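Local structure of putative uncharacterized protein (Bacillus anthracis, 3LNO) at residues I29-D37 and V47-I55. The protein is of unknown function but probably takes part in iron-sulfur cluster assembly. Residues are numbered along the deposited sequence; the frame is centred on the assembly and turned at random.
Sequences IVNLGLVYD and VITMTMTSI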
ATOM      1  N   ILE A  29      -2.374   0.489  -5.414  1.00 26.69           N
ATOM      2  CA  ILE A  29      -2.291   1.499  -4.363  1.00 27.43           C
ATOM      3  C   ILE A  29      -0.916   2.161  -4.275  1.00 24.17           C
ATOM      4  O   ILE A  29      -0.775   3.287  -3.794  1.00 29.19           O
ATOM      5  CB  ILE A  29      -2.732   0.913  -3.001  1.00 26.50           C
ATOM      6  CG1 ILE A  29      -1.790  -0.209  -2.559  1.00 24.22           C
ATOM      7  CG2 ILE A  29      -4.130   0.362  -3.121  1.00 24.84           C
ATOM      8  CD1 ILE A  29      -2.080  -0.753  -1.146  1.00 25.32           C
ATOM      9  N   VAL A  30       0.110   1.434  -4.685  1.00 21.75           N
ATOM     10  CA  VAL A  30       1.456   1.969  -4.752  1.00 24.61           C
ATOM     11  C   VAL A  30       1.523   3.092  -5.804  1.00 28.96           C
ATOM     12  O   VAL A  30       1.876   4.245  -5.484  1.00 27.95           O
ATOM     13  CB  VAL A  30       2.483   0.834  -5.034  1.00 26.77           C
ATOM     14  CG1 VAL A  30       3.821   1.397  -5.493  1.00 26.39           C
ATOM     15  CG2 VAL A  30       2.681   0.007  -3.774  1.00 31.78           C
ATOM     16  N   ASN A  31       1.143   2.777  -7.044  1.00 23.61           N
ATOM     17  CA  ASN A  31       1.150   3.795  -8.096  1.00 22.94           C
ATOM     18  C   ASN A  31       0.180   4.950  -7.829  1.00 24.03           C
ATOM     19  O   ASN A  31       0.422   6.070  -8.257  1.00 28.14           O
ATOM     20  CB  ASN A  31       0.967   3.175  -9.490  1.00 22.79           C
ATOM     21  CG  ASN A  31       2.241   2.508  -9.995  1.00 32.26           C
ATOM     22  OD1 ASN A  31       2.349   1.284  -9.971  1.00 40.90           O
ATOM     23  ND2 ASN A  31       3.222   3.314 -10.438  1.00 26.56           N
ATOM     24  N   LEU A  32      -0.880   4.701  -7.060  1.00 24.79           N
ATOM     25  CA  LEU A  32      -1.750   5.809  -6.686  1.00 25.91           C
ATOM     26  C   LEU A  32      -1.131   6.773  -5.675  1.00 25.94           C
ATOM     27  O   LEU A  32      -1.593   7.897  -5.540  1.00 26.32           O
ATOM     28  CB  LEU A  32      -3.077   5.317  -6.125  1.00 26.39           C
ATOM     29  CG  LEU A  32      -4.140   4.974  -7.164  1.00 33.33           C
ATOM     30  CD1 LEU A  32      -5.407   4.526  -6.448  1.00 33.76           C
ATOM     31  CD2 LEU A  32      -4.423   6.160  -8.090  1.00 32.60           C
ATOM     32  N   GLY A  33      -0.110   6.333  -4.958  1.00 25.10           N
ATOM     33  CA  GLY A  33       0.452   7.150  -3.896  1.00 21.69           C
ATOM     34  C   GLY A  33      -0.292   7.001  -2.580  1.00 27.03           C
ATOM     35  O   GLY A  33      -0.196   7.885  -1.713  1.00 18.16           O
ATOM     36  N   LEU A  34      -1.060   5.921  -2.422  1.00 22.30           N
ATOM     37  CA  LEU A  34      -1.824   5.734  -1.176  1.00 25.16           C
ATOM     38  C   LEU A  34      -1.013   5.193  -0.018  1.00 23.69           C
ATOM     39  O   LEU A  34      -1.429   5.343   1.129  1.00 21.30           O
ATOM     40  CB  LEU A  34      -3.039   4.818  -1.360  1.00 20.72           C
ATOM     41  CG  LEU A  34      -4.086   5.279  -2.373  1.00 23.54           C
ATOM     42  CD1 LEU A  34      -5.174   4.246  -2.428  1.00 31.37           C
ATOM     43  CD2 LEU A  34      -4.637   6.659  -1.961  1.00 23.22           C
ATOM     44  N   VAL A  35       0.117   4.551  -0.309  1.00 24.25           N
ATOM     45  CA  VAL A  35       0.932   3.942   0.731  1.00 25.25           C
ATOM     46  C   VAL A  35       1.989   4.926   1.248  1.00 32.97           C
ATOM     47  O   VAL A  35       2.929   5.307   0.517  1.00 23.84           O
ATOM     48  CB  VAL A  35       1.606   2.648   0.260  1.00 26.22           C
ATOM     49  CG1 VAL A  35       2.265   1.952   1.437  1.00 24.99           C
ATOM     50  CG2 VAL A  35       0.589   1.702  -0.390  1.00 21.31           C
ATOM     51  N   TYR A  36       1.821   5.336   2.508  1.00 27.70           N
ATOM     52  CA  TYR A  36       2.700   6.336   3.150  1.00 28.92           C
ATOM     53  C   TYR A  36       3.918   5.744   3.851  1.00 27.56           C
ATOM     54  O   TYR A  36       4.961   6.365   3.938  1.00 27.69           O
ATOM     55  CB  TYR A  36       1.905   7.143   4.186  1.00 23.78           C
ATOM     56  CG  TYR A  36       0.924   8.100   3.592  1.00 25.55           C
ATOM     57  CD1 TYR A  36       0.875   8.295   2.220  1.00 23.68           C
ATOM     58  CD2 TYR A  36       0.035   8.817   4.407  1.00 27.86           C
ATOM     59  CE1 TYR A  36      -0.024   9.184   1.648  1.00 25.04           C
ATOM     60  CE2 TYR A  36      -0.860   9.714   3.858  1.00 23.97           C
ATOM     61  CZ  TYR A  36      -0.862   9.896   2.468  1.00 25.99           C
ATOM     62  OH  TYR A  36      -1.701  10.781   1.896  1.00 26.56           O
ATOM     63  N   ASP A  37       3.799   4.537   4.383  1.00 24.49           N
ATOM     64  CA  ASP A  37       4.937   4.004   5.139  1.00 20.32           C
ATOM     65  C   ASP A  37       4.813   2.510   5.247  1.00 25.13           C
ATOM     66  O   ASP A  37       3.720   2.003   5.473  1.00 20.66           O
ATOM     67  CB  ASP A  37       4.961   4.612   6.553  1.00 27.00           C
ATOM     68  CG  ASP A  37       6.243   4.297   7.305  1.00 41.21           C
ATOM     69  OD1 ASP A  37       7.309   4.080   6.676  1.00 33.37           O
ATOM     70  OD2 ASP A  37       6.189   4.293   8.547  1.00 57.86           O
ATOM     71  N   VAL A  47       3.953  -3.090   9.653  1.00 27.23           N
ATOM     72  CA  VAL A  47       2.946  -2.044   9.797  1.00 26.77           C
ATOM     73  C   VAL A  47       2.889  -1.240   8.481  1.00 25.79           C
ATOM     74  O   VAL A  47       3.862  -0.599   8.094  1.00 23.95           O
ATOM     75  CB  VAL A  47       3.263  -1.061  10.933  1.00 32.65           C
ATOM     76  CG1 VAL A  47       2.142  -0.006  11.022  1.00 26.80           C
ATOM     77  CG2 VAL A  47       3.447  -1.794  12.324  1.00 27.95           C
ATOM     78  N   ILE A  48       1.762  -1.333   7.788  1.00 21.97           N
ATOM     79  CA  ILE A  48       1.535  -0.569   6.564  1.00 24.57           C
ATOM     80  C   ILE A  48       0.632   0.618   6.904  1.00 26.74           C
ATOM     81  O   ILE A  48      -0.488   0.431   7.346  1.00 30.28           O
ATOM     82  CB  ILE A  48       0.841  -1.438   5.486  1.00 28.38           C
ATOM     83  CG1 ILE A  48       1.779  -2.553   5.006  1.00 32.55           C
ATOM     84  CG2 ILE A  48       0.481  -0.588   4.253  1.00 30.10           C
ATOM     85  CD1 ILE A  48       1.680  -3.735   5.793  1.00 42.19           C
ATOM     86  N   THR A  49       1.107   1.828   6.663  1.00 19.02           N
ATOM     87  CA  THR A  49       0.320   3.045   6.905  1.00 17.88           C
ATOM     88  C   THR A  49      -0.112   3.599   5.553  1.00 25.46           C
ATOM     89  O   THR A  49       0.717   3.883   4.677  1.00 23.51           O
ATOM     90  CB  THR A  49       1.220   4.111   7.606  1.00 30.31           C
ATOM     91  OG1 THR A  49       1.771   3.543   8.796  1.00 30.35           O
ATOM     92  CG2 THR A  49       0.449   5.387   7.964  1.00 27.73           C
HETATM   93  N   MSE A  50      -1.410   3.749   5.370  1.00 27.06           N
HETATM   94  CA  MSE A  50      -1.903   4.199   4.089  1.00 28.10           C
HETATM   95  C   MSE A  50      -3.128   5.076   4.268  1.00 26.88           C
HETATM   96  O   MSE A  50      -3.679   5.194   5.376  1.00 26.87           O
HETATM   97  CB  MSE A  50      -2.238   2.990   3.215  1.00 22.52           C
HETATM   98  CG  MSE A  50      -3.428   2.185   3.724  1.00 23.72           C
HETATM   99 SE   MSE A  50      -3.726   0.613   2.565  0.74 32.36          SE
HETATM  100  CE  MSE A  50      -4.109   1.492   0.849  1.00 21.99           C
ATOM    101  N   THR A  51      -3.536   5.716   3.183  1.00 25.76           N
ATOM    102  CA  THR A  51      -4.779   6.482   3.190  1.00 30.09           C
ATOM    103  C   THR A  51      -5.680   5.999   2.050  1.00 27.70           C
ATOM    104  O   THR A  51      -5.357   5.014   1.396  1.00 31.86           O
ATOM    105  CB  THR A  51      -4.502   7.974   3.093  1.00 30.63           C
ATOM    106  OG1 THR A  51      -5.706   8.681   3.394  1.00 31.71           O
ATOM    107  CG2 THR A  51      -4.026   8.351   1.685  1.00 25.91           C
HETATM  108  N   MSE A  52      -6.825   6.642   1.840  1.00 33.17           N
HETATM  109  CA  MSE A  52      -7.696   6.314   0.707  1.00 32.15           C
HETATM  110  C   MSE A  52      -7.823   7.550  -0.161  1.00 38.46           C
HETATM  111  O   MSE A  52      -7.373   8.630   0.231  1.00 38.89           O
HETATM  112  CB  MSE A  52      -9.074   5.906   1.196  1.00 36.81           C
HETATM  113  CG  MSE A  52      -9.039   4.700   2.116  1.00 36.15           C
HETATM  114 SE   MSE A  52      -8.682   3.128   1.037  0.64 41.57          SE
HETATM  115  CE  MSE A  52      -7.604   2.172   2.365  1.00 42.53           C
ATOM    116  N   THR A  53      -8.440   7.423  -1.328  1.00 32.61           N
ATOM    117  CA  THR A  53      -8.588   8.599  -2.183  1.00 40.11           C
ATOM    118  C   THR A  53      -9.500   9.686  -1.594  1.00 45.06           C
ATOM    119  O   THR A  53      -9.386  10.850  -1.956  1.00 46.88           O
ATOM    120  CB  THR A  53      -9.055   8.230  -3.592  1.00 43.03           C
ATOM    121  OG1 THR A  53     -10.291   7.503  -3.515  1.00 53.71           O
ATOM    122  CG2 THR A  53      -8.022   7.374  -4.261  1.00 44.57           C
ATOM    123  N   SER A  54     -10.393   9.293  -0.688  1.00 45.62           N
ATOM    124  CA  SER A  54     -11.372  10.196  -0.064  1.00 50.16           C
ATOM    125  C   SER A  54     -11.878   9.547   1.214  1.00 51.37           C
ATOM    126  O   SER A  54     -11.993   8.318   1.277  1.00 46.69           O
ATOM    127  CB  SER A  54     -12.577  10.435  -0.990  1.00 47.40           C
ATOM    128  OG  SER A  54     -13.216   9.199  -1.317  1.00 46.42           O
ATOM    129  N   ILE A  55     -12.183  10.357   2.223  1.00 53.32           N
ATOM    130  CA  ILE A  55     -12.763   9.836   3.455  1.00 57.87           C
ATOM    131  C   ILE A  55     -13.992   8.984   3.145  1.00 56.81           C
ATOM    132  O   ILE A  55     -14.239   7.969   3.804  1.00 50.68           O
ATOM    133  CB  ILE A  55     -13.167  10.952   4.425  1.00 66.57           C
ATOM    134  CG1 ILE A  55     -11.938  11.742   4.866  1.00 71.75           C
ATOM    135  CG2 ILE A  55     -13.830  10.357   5.660  1.00 68.71           C
ATOM    136  CD1 ILE A  55     -11.349  11.231   6.154  1.00 74.78           C
TER
HETATM  137  O   HOH W   1       3.940   1.977   8.746  1.00 27.25           O
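Thr49 O takes two backbone N-H groups at once, from Tyr36 N at 2.8 Å and from Asp37 N at 3.2 Å. The second comes in on a lone pair of the carbonyl; both bonds are bent. The exchange is completed by Thr49 N, which gives a nearly straight bond (174°) to Asp37 O, and by Thr51 N, bound to Leu34 O at 3.0 Å. Two donors from successive residues on one acceptor make a classic beta bulge, here in the antiparallel hairpin of strands 35-40 and 46-50, whose second strand also pairs, in parallel, with strand 81-85 in the mixed sheet of this alpha-beta fold. Before the hairpin, the short helix 29-32 closes in a Schellman motif at Gly33, where Leu34 N returns to Ile29 O. On the face carrying Asp37 and Thr49, one water reaches Asp37 OD2, Val47 O and Thr49 OG1, the last at 2.7 Å. The Tyr36 side chain crosses that of Thr51 obliquely, with Thr51 CG2 3.4 Å from Tyr36 OH; the hydroxyl itself bonds to Pro89 O, and Thr51 OG1, anti to its own N, turns instead to Val86 O. On the face of Val35 and Met50, the selenomethionine side chain bends at chi3 (-62°), bringing CE to 3.6 Å from Ile29 CD1, in the apolar layer beneath helix 60-74.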